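Side-chain contacts in ribonucleoside-diphosphate reductase, alpha chain (PDB 6DQX), which probably catalyses the reduction of ribonucleoside diphosphates to deoxyribonucleotides, as the catalytic subunit of a class Id ribonucleotide reductase: residues 185-189 with 190-194; 247-251 with 252-256; 48-52 with 53-57; 404-408 with 409-413. All blocks are in the same frame, centred on the assembly; numbering follows the deposited sequence.

Contact 1. Residues 185-189 with 190-194. With EDO (1,2-ethanediol), chain G.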
loop_
_atom_site.group_PDB
_atom_site.type_symbol
_atom_site.label_atom_id
_atom_site.label_comp_id
_atom_site.label_asym_id
_atom_site.label_seq_id
_atom_site.Cartn_x
_atom_site.Cartn_y
_atom_site.Cartn_z
ATOM N N ILE A 185 -9.321 3.172 16.368
ATOM C CA ILE A 185 -8.846 2.090 17.240
ATOM C C ILE A 185 -9.603 2.161 18.579
ATOM O O ILE A 185 -9.870 3.260 19.087
ATOM C CB ILE A 185 -7.295 2.219 17.408
ATOM C CG1 ILE A 185 -6.677 0.970 18.028
ATOM C CG2 ILE A 185 -6.900 3.467 18.186
ATOM C CD1 ILE A 185 -6.643 -0.207 17.088
ATOM N N ASP A 186 -9.940 1.014 19.162
ATOM C CA ASP A 186 -10.632 1.000 20.462
ATOM C C ASP A 186 -9.636 1.328 21.585
ATOM O O ASP A 186 -8.457 0.934 21.510
ATOM C CB ASP A 186 -11.285 -0.327 20.696
ATOM C CG ASP A 186 -12.241 -0.699 19.566
ATOM O OD1 ASP A 186 -13.447 -0.338 19.616
ATOM O OD2 ASP A 186 -11.747 -1.301 18.594
ATOM N N ILE A 187 -10.101 2.069 22.596
ATOM C CA ILE A 187 -9.229 2.470 23.725
ATOM C C ILE A 187 -8.729 1.258 24.521
ATOM O O ILE A 187 -7.668 1.348 25.156
ATOM C CB ILE A 187 -9.929 3.497 24.658
ATOM C CG1 ILE A 187 -8.883 4.245 25.522
ATOM C CG2 ILE A 187 -11.038 2.845 25.454
ATOM C CD1 ILE A 187 -9.408 5.489 26.194
ATOM N N GLU A 188 -9.468 0.138 24.451
ATOM C CA GLU A 188 -9.109 -1.120 25.136
ATOM C C GLU A 188 -8.177 -2.036 24.318
ATOM O O GLU A 188 -7.809 -3.093 24.794
ATOM C CB GLU A 188 -10.325 -1.901 25.632
ATOM C CG GLU A 188 -11.183 -2.607 24.577
ATOM C CD GLU A 188 -12.265 -1.720 23.962
ATOM O OE1 GLU A 188 -12.164 -0.475 24.047
ATOM O OE2 GLU A 188 -13.211 -2.277 23.356
ATOM N N HIS A 189 -7.795 -1.603 23.122
ATOM C CA HIS A 189 -7.026 -2.431 22.189
ATOM C C HIS A 189 -5.611 -2.574 22.707
ATOM O O HIS A 189 -5.058 -1.629 23.285
ATOM C CB HIS A 189 -6.969 -1.788 20.789
ATOM C CG HIS A 189 -6.523 -2.729 19.708
ATOM N ND1 HIS A 189 -5.194 -2.920 19.370
ATOM C CD2 HIS A 189 -7.240 -3.534 18.882
ATOM C CE1 HIS A 189 -5.117 -3.805 18.392
ATOM N NE2 HIS A 189 -6.339 -4.193 18.070
ATOM N N GLY A 190 -5.018 -3.741 22.462
ATOM C CA GLY A 190 -3.637 -3.990 22.852
ATOM C C GLY A 190 -2.646 -2.952 22.407
ATOM O O GLY A 190 -1.672 -2.706 23.122
ATOM N N ASP A 191 -2.879 -2.319 21.250
ATOM C CA ASP A 191 -1.929 -1.387 20.657
ATOM C C ASP A 191 -2.211 0.095 20.941
ATOM O O ASP A 191 -1.577 0.959 20.343
ATOM C CB ASP A 191 -1.843 -1.593 19.138
ATOM C CG ASP A 191 -1.499 -3.017 18.737
ATOM O OD1 ASP A 191 -0.731 -3.703 19.456
ATOM O OD2 ASP A 191 -2.013 -3.458 17.677
ATOM N N ILE A 192 -3.131 0.390 21.856
ATOM C CA ILE A 192 -3.543 1.766 22.108
ATOM C C ILE A 192 -2.363 2.717 22.400
ATOM O O ILE A 192 -2.319 3.827 21.888
ATOM C CB ILE A 192 -4.657 1.833 23.201
ATOM C CG1 ILE A 192 -5.296 3.234 23.273
ATOM C CG2 ILE A 192 -4.158 1.448 24.588
ATOM C CD1 ILE A 192 -5.823 3.772 21.960
ATOM N N ASP A 193 -1.392 2.261 23.193
ATOM C CA ASP A 193 -0.203 3.096 23.490
ATOM C C ASP A 193 0.576 3.491 22.235
ATOM O O ASP A 193 1.077 4.616 22.159
ATOM C CB ASP A 193 0.740 2.402 24.491
ATOM C CG ASP A 193 0.158 2.310 25.895
ATOM O OD1 ASP A 193 -0.581 3.231 26.305
ATOM O OD2 ASP A 193 0.462 1.314 26.608
ATOM N N GLU A 194 0.662 2.601 21.240
ATOM C CA GLU A 194 1.349 2.958 20.001
ATOM C C GLU A 194 0.582 4.026 19.220
ATOM O O GLU A 194 1.174 4.926 18.667
ATOM C CB GLU A 194 1.580 1.749 19.096
ATOM C CG GLU A 194 2.518 0.700 19.672
ATOM C CD GLU A 194 2.801 -0.389 18.664
ATOM O OE1 GLU A 194 2.340 -1.543 18.868
ATOM O OE2 GLU A 194 3.435 -0.078 17.640
HETATM C C1 EDO G . -7.351 -0.784 29.149
HETATM O O1 EDO G . -8.595 -1.481 29.234
HETATM C C2 EDO G . -7.119 -0.527 27.667
HETATM O O2 EDO G . -5.870 -0.002 27.183
#
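H189 ND1 accepts the backbone N-H of D191 at 3.0 Å, a nearly straight bond (165°) whose donor is tilted slightly from the imidazole plane. With CG turned away from its own N (chi1 -165°), the ring runs alongside D191, the two side chains pointing the same way with ring and carboxylate planes 57° apart. H189 CE1 comes within 3.2 Å of D191 OD2. The far nitrogen, NE2, donates to the carbonyl of I141, while D191 is held by S157 OG and the backbone N of R144, so both ends of the imidazole and the carboxylate are fixed. I185 CD1 lies over one ring face, 3.6 Å above the plane and toward its rim. I192 packs its side chain against the strand end: its CD1 meets I185 CG2 at 3.9 Å, and its CG2 packs against I187 O at 3.6 Å. That carbonyl also takes a hydrogen bond from O2 of an ethanediol, probably from the crystallisation liquor. I192 N reaches H189 O from above the carbonyl plane, 3.1 Å away. Two successive type I turns, D186 to H189 and H189 to I192, thus lead strand 181-186 into helix 192-195 of a beta-alpha-beta unit.

Contact 2. Residues 247-251 with 252-256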
loop_
_atom_site.group_PDB
_atom_site.type_symbol
_atom_site.label_atom_id
_atom_site.label_comp_id
_atom_site.label_asym_id
_atom_site.label_seq_id
_atom_site.Cartn_x
_atom_site.Cartn_y
_atom_site.Cartn_z
ATOM N N TYR A 247 -9.649 12.217 17.562
ATOM C CA TYR A 247 -11.121 12.251 17.647
ATOM C C TYR A 247 -11.622 11.247 18.688
ATOM O O TYR A 247 -10.970 10.236 18.982
ATOM C CB TYR A 247 -11.758 11.916 16.270
ATOM C CG TYR A 247 -11.129 12.630 15.090
ATOM C CD1 TYR A 247 -10.637 13.914 15.220
ATOM C CD2 TYR A 247 -11.048 12.020 13.830
ATOM C CE1 TYR A 247 -10.078 14.585 14.158
ATOM C CE2 TYR A 247 -10.478 12.692 12.751
ATOM C CZ TYR A 247 -9.989 13.968 12.933
ATOM O OH TYR A 247 -9.408 14.685 11.891
ATOM N N LEU A 248 -12.776 11.537 19.286
ATOM C CA LEU A 248 -13.422 10.616 20.191
ATOM C C LEU A 248 -14.660 10.036 19.527
ATOM O O LEU A 248 -15.458 10.773 18.961
ATOM C CB LEU A 248 -13.799 11.332 21.471
ATOM C CG LEU A 248 -12.571 11.837 22.248
ATOM C CD1 LEU A 248 -13.023 12.746 23.375
ATOM C CD2 LEU A 248 -11.771 10.661 22.785
ATOM N N PHE A 249 -14.793 8.715 19.598
ATOM C CA PHE A 249 -15.978 8.008 19.089
ATOM C C PHE A 249 -16.563 7.272 20.275
ATOM O O PHE A 249 -15.982 6.298 20.791
ATOM C CB PHE A 249 -15.589 7.099 17.927
ATOM C CG PHE A 249 -16.710 6.250 17.403
ATOM C CD1 PHE A 249 -17.747 6.807 16.676
ATOM C CD2 PHE A 249 -16.719 4.887 17.616
ATOM C CE1 PHE A 249 -18.775 6.007 16.180
ATOM C CE2 PHE A 249 -17.739 4.086 17.128
ATOM C CZ PHE A 249 -18.774 4.653 16.420
ATOM N N PHE A 250 -17.688 7.779 20.783
ATOM C CA PHE A 250 -18.381 7.125 21.898
ATOM C C PHE A 250 -19.259 6.011 21.376
ATOM O O PHE A 250 -20.430 6.185 21.084
ATOM C CB PHE A 250 -19.165 8.157 22.711
ATOM C CG PHE A 250 -18.287 9.165 23.365
ATOM C CD1 PHE A 250 -17.309 8.745 24.263
ATOM C CD2 PHE A 250 -18.397 10.518 23.078
ATOM C CE1 PHE A 250 -16.476 9.673 24.872
ATOM C CE2 PHE A 250 -17.557 11.446 23.687
ATOM C CZ PHE A 250 -16.609 11.013 24.585
ATOM N N LYS A 251 -18.654 4.829 21.285
ATOM C CA LYS A 251 -19.206 3.748 20.487
ATOM C C LYS A 251 -20.519 3.219 21.024
ATOM O O LYS A 251 -21.377 2.753 20.261
ATOM C CB LYS A 251 -18.167 2.619 20.324
ATOM C CG LYS A 251 -17.632 2.023 21.625
ATOM C CD LYS A 251 -16.593 0.947 21.311
ATOM C CE LYS A 251 -15.727 0.624 22.508
ATOM N NZ LYS A 251 -14.847 -0.559 22.232
ATOM N N ASP A 252 -20.711 3.273 22.334
ATOM C CA ASP A 252 -21.953 2.781 22.895
ATOM C C ASP A 252 -23.116 3.774 22.655
ATOM O O ASP A 252 -24.237 3.340 22.367
ATOM C CB ASP A 252 -21.758 2.382 24.359
ATOM C CG ASP A 252 -20.843 1.150 24.505
ATOM O OD1 ASP A 252 -20.946 0.182 23.698
ATOM O OD2 ASP A 252 -20.011 1.155 25.432
ATOM N N ASN A 253 -22.821 5.075 22.661
ATOM C CA ASN A 253 -23.807 6.088 22.260
ATOM C C ASN A 253 -24.142 5.965 20.767
ATOM O O ASN A 253 -25.327 6.018 20.387
ATOM C CB ASN A 253 -23.342 7.500 22.589
ATOM C CG ASN A 253 -23.222 7.755 24.089
ATOM O OD1 ASN A 253 -23.774 7.012 24.913
ATOM N ND2 ASN A 253 -22.447 8.785 24.456
ATOM N N ALA A 254 -23.105 5.760 19.930
ATOM C CA ALA A 254 -23.327 5.588 18.497
ATOM C C ALA A 254 -24.225 4.386 18.225
ATOM O O ALA A 254 -25.166 4.473 17.438
ATOM C CB ALA A 254 -22.002 5.438 17.773
ATOM N N ASN A 255 -23.954 3.252 18.882
ATOM C CA ASN A 255 -24.741 2.068 18.603
ATOM C C ASN A 255 -26.133 2.114 19.228
ATOM O O ASN A 255 -27.100 1.622 18.620
ATOM C CB ASN A 255 -23.939 0.820 18.935
ATOM C CG ASN A 255 -22.925 0.528 17.837
ATOM O OD1 ASN A 255 -23.299 0.057 16.772
ATOM N ND2 ASN A 255 -21.675 0.888 18.056
ATOM N N ALA A 256 -26.242 2.738 20.395
ATOM C CA ALA A 256 -27.571 2.924 21.024
ATOM C C ALA A 256 -28.469 3.875 20.208
ATOM O O ALA A 256 -29.730 3.766 20.243
ATOM C CB ALA A 256 -27.433 3.401 22.457
#
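F249 reaches past the start of the helix with the end of its ring, CZ lying 3.6 Å from A254 CB and CE1 equally near; the methyl approaches obliquely. The ring gets there because CG stands opposite the backbone N (chi1 175°), which sets it beside the carbonyl carbon, on the side of the helix that follows. One residue on, F250 sends its ring away, and its CB lies 3.8 Å from N253 ND2, an amide nitrogen that donates to the carbonyls of L547 and E543. F250 is the centre of an inverse gamma turn and also occupies the N-cap position, where its carbonyl accepts A254 N at 2.9 Å, with the donor nearly in line with the C=O bond. K251 O is gripped twice by N255: the backbone N comes from one face of the carbonyl plane at 3.0 Å, and side-chain ND2 from the opposite face at 2.9 Å. This second bond ties the N255 amide back onto the first turn. K251 itself runs out extended beyond CG, and its ammonium pairs with E188 and D186 rather than with D252, whose OD2 accepts H216 N. Strand 247-249 lies in the mixed sheet between parallel strand 209-213 and antiparallel strand 549-554; helix 251-256 starts just after the turn at F250, with F249 touching C213 of the adjacent strand 209-213 and Y184 of strand 181-186, one further along the sheet, and F250 resting on E543 of helix 532-544.

Contact 3. Residues 48-52 with 53-57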
loop_
_atom_site.group_PDB
_atom_site.type_symbol
_atom_site.label_atom_id
_atom_site.label_comp_id
_atom_site.label_asym_id
_atom_site.label_seq_id
_atom_site.Cartn_x
_atom_site.Cartn_y
_atom_site.Cartn_z
ATOM N N GLU A 48 -13.007 24.503 -16.549
ATOM C CA GLU A 48 -12.750 25.676 -17.378
ATOM C C GLU A 48 -13.869 25.782 -18.402
ATOM O O GLU A 48 -14.267 24.784 -19.004
ATOM C CB GLU A 48 -11.375 25.562 -18.066
ATOM C CG GLU A 48 -11.111 26.586 -19.171
ATOM C CD GLU A 48 -9.662 26.569 -19.637
ATOM O OE1 GLU A 48 -8.791 27.076 -18.893
ATOM O OE2 GLU A 48 -9.393 26.053 -20.743
ATOM N N GLY A 49 -14.414 26.979 -18.552
ATOM C CA GLY A 49 -15.515 27.225 -19.486
ATOM C C GLY A 49 -16.920 26.848 -19.027
ATOM O O GLY A 49 -17.828 26.791 -19.854
ATOM N N THR A 50 -17.111 26.559 -17.736
ATOM C CA THR A 50 -18.461 26.396 -17.146
ATOM C C THR A 50 -18.599 27.465 -16.056
ATOM O O THR A 50 -17.730 27.568 -15.197
ATOM C CB THR A 50 -18.667 24.984 -16.541
ATOM O OG1 THR A 50 -18.632 23.991 -17.580
ATOM C CG2 THR A 50 -20.034 24.881 -15.825
ATOM N N THR A 51 -19.652 28.286 -16.116
ATOM C CA THR A 51 -19.907 29.285 -15.081
ATOM C C THR A 51 -20.653 28.638 -13.905
ATOM O O THR A 51 -21.269 27.595 -14.075
ATOM C CB THR A 51 -20.772 30.450 -15.573
ATOM O OG1 THR A 51 -22.110 29.993 -15.848
ATOM C CG2 THR A 51 -20.151 31.091 -16.840
ATOM N N ALA A 52 -20.623 29.302 -12.745
ATOM C CA ALA A 52 -21.386 28.836 -11.558
ATOM C C ALA A 52 -22.883 28.684 -11.840
ATOM O O ALA A 52 -23.472 27.659 -11.540
ATOM C CB ALA A 52 -21.165 29.772 -10.390
ATOM N N LEU A 53 -23.502 29.690 -12.463
ATOM C CA LEU A 53 -24.932 29.609 -12.755
ATOM C C LEU A 53 -25.244 28.485 -13.723
ATOM O O LEU A 53 -26.207 27.772 -13.551
ATOM C CB LEU A 53 -25.477 30.943 -13.308
ATOM C CG LEU A 53 -25.576 32.127 -12.347
ATOM C CD1 LEU A 53 -25.862 33.442 -13.088
ATOM C CD2 LEU A 53 -26.641 31.845 -11.289
ATOM N N GLU A 54 -24.429 28.332 -14.761
ATOM C CA GLU A 54 -24.604 27.257 -15.727
ATOM C C GLU A 54 -24.550 25.882 -15.051
ATOM O O GLU A 54 -25.334 24.978 -15.343
ATOM C CB GLU A 54 -23.485 27.398 -16.758
ATOM C CG GLU A 54 -23.513 26.473 -17.920
ATOM C CD GLU A 54 -22.531 26.932 -18.982
ATOM O OE1 GLU A 54 -21.469 27.531 -18.643
ATOM O OE2 GLU A 54 -22.835 26.700 -20.157
ATOM N N ARG A 55 -23.594 25.738 -14.159
ATOM C CA ARG A 55 -23.442 24.504 -13.395
ATOM C C ARG A 55 -24.699 24.211 -12.544
ATOM O O ARG A 55 -25.177 23.070 -12.517
ATOM C CB ARG A 55 -22.179 24.610 -12.535
ATOM C CG ARG A 55 -21.795 23.364 -11.761
ATOM C CD ARG A 55 -21.339 22.224 -12.634
ATOM N NE ARG A 55 -21.188 21.020 -11.818
ATOM C CZ ARG A 55 -21.640 19.803 -12.096
ATOM N NH1 ARG A 55 -22.270 19.531 -13.223
ATOM N NH2 ARG A 55 -21.438 18.826 -11.205
ATOM N N ILE A 56 -25.258 25.234 -11.907
ATOM C CA ILE A 56 -26.441 25.037 -11.048
ATOM C C ILE A 56 -27.631 24.575 -11.879
ATOM O O ILE A 56 -28.348 23.653 -11.507
ATOM C CB ILE A 56 -26.780 26.299 -10.237
ATOM C CG1 ILE A 56 -25.661 26.611 -9.232
ATOM C CG2 ILE A 56 -28.127 26.167 -9.546
ATOM C CD1 ILE A 56 -25.660 28.060 -8.785
ATOM N N ARG A 57 -27.855 25.238 -13.008
ATOM C CA ARG A 57 -28.892 24.810 -13.921
ATOM C C ARG A 57 -28.707 23.370 -14.390
ATOM O O ARG A 57 -29.680 22.620 -14.457
ATOM C CB ARG A 57 -28.959 25.765 -15.142
ATOM C CG ARG A 57 -29.995 25.361 -16.196
ATOM C CD ARG A 57 -31.394 25.782 -15.754
ATOM N NE ARG A 57 -31.634 27.225 -15.977
ATOM C CZ ARG A 57 -32.594 27.959 -15.389
ATOM N NH1 ARG A 57 -33.452 27.428 -14.500
ATOM N NH2 ARG A 57 -32.695 29.254 -15.675
#
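T51 and E54 bond reciprocally across the first turn of the helix. T51 OG1 accepts the backbone N-H of E54 at 3.1 Å (158°), and the carboxylate of E54 returns to T51 N, its OE1 3.2 Å away at 165° and using the lone pair that points away from the other oxygen. This is a capping box, with T51 as N-cap. The threonine hydroxyl sits between its own N and carbonyl carbon (chi1 68°), facing the helix, and E54 reaches back as an extended chain that crosses the T51 side chain at about a right angle. E54 OE1 also lies 3.5 Å from T50 CA. Behind the box the regular helical bonds begin: R55 N to T51 O, then I56 N to A52 O. I56 CG1 also comes within 3.3 Å of A52 O. T50 CG2 rests on R55 CB at 3.9 Å, the two side chains passing at a slant.

Further out, R55 bends at its second torsion and leads its guanidinium away from the cap: NE donates to W92 O and NH2 to F95 O, so the start of helix 52-67 is tied to the end of helix 89-94 and the loop after it. I56 packs on Y77 and M80 of helix 72-82, and A52 on L33. The box thus gives the backbone N-H of T51 and that of E54 each a side-chain acceptor, and the glutamate's negative charge at the helix N-terminus probably interacts favourably with the helix dipole.

Contact 4. Residues 404-408 with 409-413. With EDO (1,2-ethanediol), chain F.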
loop_
_atom_site.group_PDB
_atom_site.type_symbol
_atom_site.label_atom_id
_atom_site.label_comp_id
_atom_site.label_asym_id
_atom_site.label_seq_id
_atom_site.Cartn_x
_atom_site.Cartn_y
_atom_site.Cartn_z
ATOM N N TYR A 404 -39.594 -1.800 5.797
ATOM C CA TYR A 404 -39.379 -0.712 6.722
ATOM C C TYR A 404 -40.040 0.610 6.340
ATOM O O TYR A 404 -40.200 1.442 7.213
ATOM C CB TYR A 404 -37.882 -0.480 7.004
ATOM C CG TYR A 404 -37.302 -1.511 7.960
ATOM C CD1 TYR A 404 -36.872 -2.750 7.504
ATOM C CD2 TYR A 404 -37.180 -1.239 9.303
ATOM C CE1 TYR A 404 -36.344 -3.693 8.378
ATOM C CE2 TYR A 404 -36.649 -2.176 10.191
ATOM C CZ TYR A 404 -36.222 -3.393 9.718
ATOM O OH TYR A 404 -35.692 -4.344 10.560
ATOM N N GLY A 405 -40.407 0.795 5.078
ATOM C CA GLY A 405 -41.235 1.919 4.652
ATOM C C GLY A 405 -40.530 3.211 4.286
ATOM O O GLY A 405 -41.186 4.255 4.173
ATOM N N ARG A 406 -39.204 3.167 4.093
ATOM C CA ARG A 406 -38.483 4.304 3.546
ATOM C C ARG A 406 -37.372 3.836 2.623
ATOM O O ARG A 406 -37.066 2.641 2.565
ATOM C CB ARG A 406 -37.941 5.201 4.655
ATOM C CG ARG A 406 -36.898 4.557 5.555
ATOM C CD ARG A 406 -36.349 5.590 6.535
ATOM N NE ARG A 406 -35.261 4.993 7.307
ATOM C CZ ARG A 406 -35.382 4.090 8.283
ATOM N NH1 ARG A 406 -36.573 3.655 8.703
ATOM N NH2 ARG A 406 -34.286 3.614 8.883
ATOM N N ARG A 407 -36.818 4.809 1.909
ATOM C CA ARG A 407 -35.820 4.606 0.858
ATOM C C ARG A 407 -34.365 4.565 1.389
ATOM O O ARG A 407 -33.486 3.961 0.744
ATOM C CB ARG A 407 -35.972 5.773 -0.124
ATOM C CG ARG A 407 -35.060 5.813 -1.339
ATOM C CD ARG A 407 -35.527 4.886 -2.415
ATOM N NE ARG A 407 -34.838 5.154 -3.677
ATOM C CZ ARG A 407 -34.652 4.257 -4.632
ATOM N NH1 ARG A 407 -35.110 3.018 -4.495
ATOM N NH2 ARG A 407 -33.995 4.594 -5.733
ATOM N N ASN A 408 -34.120 5.261 2.502
ATOM C CA ASN A 408 -32.777 5.584 3.011
ATOM C C ASN A 408 -32.638 5.195 4.465
ATOM O O ASN A 408 -33.490 5.526 5.280
ATOM C CB ASN A 408 -32.575 7.072 2.894
ATOM C CG ASN A 408 -32.939 7.579 1.521
ATOM O OD1 ASN A 408 -34.020 8.160 1.327
ATOM N ND2 ASN A 408 -32.081 7.296 0.533
ATOM N N THR A 409 -31.560 4.481 4.808
ATOM C CA THR A 409 -31.423 3.966 6.172
ATOM C C THR A 409 -31.256 5.096 7.173
ATOM O O THR A 409 -31.815 5.044 8.292
ATOM C CB THR A 409 -30.257 2.972 6.331
ATOM O OG1 THR A 409 -29.055 3.580 5.861
ATOM C CG2 THR A 409 -30.541 1.682 5.594
ATOM N N THR A 410 -30.514 6.120 6.743
ATOM C CA THR A 410 -30.309 7.342 7.484
ATOM C C THR A 410 -30.555 8.534 6.566
ATOM O O THR A 410 -30.373 8.445 5.351
ATOM C CB THR A 410 -28.856 7.437 8.042
ATOM O OG1 THR A 410 -27.925 7.528 6.948
ATOM C CG2 THR A 410 -28.573 6.224 8.927
ATOM N N LEU A 411 -30.958 9.646 7.164
ATOM C CA LEU A 411 -31.264 10.882 6.479
ATOM C C LEU A 411 -30.384 12.081 6.864
ATOM O O LEU A 411 -30.142 12.934 5.996
ATOM C CB LEU A 411 -32.729 11.269 6.728
ATOM C CG LEU A 411 -33.798 10.556 5.878
ATOM C CD1 LEU A 411 -33.502 10.733 4.382
ATOM C CD2 LEU A 411 -33.932 9.098 6.234
ATOM N N MET A 412 -29.919 12.160 8.105
ATOM C CA MET A 412 -29.275 13.393 8.604
ATOM C C MET A 412 -27.950 13.218 9.302
ATOM O O MET A 412 -27.771 12.297 10.083
ATOM C CB MET A 412 -30.232 14.159 9.551
ATOM C CG MET A 412 -31.416 14.774 8.825
ATOM S SD MET A 412 -32.574 15.588 9.945
ATOM C CE MET A 412 -31.489 16.950 10.377
ATOM N N SER A 413 -27.048 14.157 9.048
ATOM C CA SER A 413 -25.749 14.178 9.698
ATOM C C SER A 413 -25.237 15.593 9.638
ATOM O O SER A 413 -25.427 16.280 8.619
ATOM C CB SER A 413 -24.766 13.233 8.968
ATOM O OG SER A 413 -24.505 13.677 7.659
HETATM C C1 EDO F . -33.879 7.915 -8.848
HETATM O O1 EDO F . -32.469 7.978 -9.104
HETATM C C2 EDO F . -34.199 8.136 -7.379
HETATM O O2 EDO F . -33.345 7.362 -6.545
#
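The backbone is extended at R406 (phi/psi -143/169°) and again at N408, then bends at T409, within a loop that links helix 367-395 to helix 418-423. R406 bridges two carbonyls of this loop. Its NH2 donates to T409 O at 2.9 Å and 163°, the oxygen lying at the edge of the guanidinium, while NE makes a weak bond to N408 O at 2.7 Å. With CG set between backbone N and carbonyl carbon and the chain extended from there to NE, the arginine folds over the bend instead of leaving it. Within the barrel-domain family region, this loop is threaded against 343-348: T409 and T410 bond to the backbone of H343 and L346, and L411 to that of L348 in strand 347-351. L411 turns its end back on N408, CD2 being 3.7 Å from N408 O and CD1 4.0 Å from N408 OD1, the two side chains crossing at about a right angle. The buried N408 amide is well satisfied, OD1 by S388 OG and ND2 by R344 O and D317 OD1. R407 leads away, pairing with D317 through NE and with G396 O through NH1; its NH2 donates at 3.0 Å to O2 of an ethanediol, probably from the crystallisation liquor.

How the contacts relate
Along the chain the order is contact 3, contact 1, contact 2, contact 4. Contacts 1 and 2, their centres about 16 Å apart, both run from a strand of the same mixed sheet into a helix, and strands 181-186 and 247-249 flank strand 209-213. They meet directly through the K251 ammonium, 2.6 Å from E188 OE2 and 3.0 Å from D186 OD1 at its NZ, which ties together two strand-to-helix connections. Contact 4 lies about 20 Å from contact 2 between centres and is joined to strand 347-351 of the sheet by a backbone bond of L411 with L348. Contact 3, at helix 52-67, is remote, about 48 Å from contact 1 between centres and across the chain's centre, in the helical part preceding the sheet's first strand.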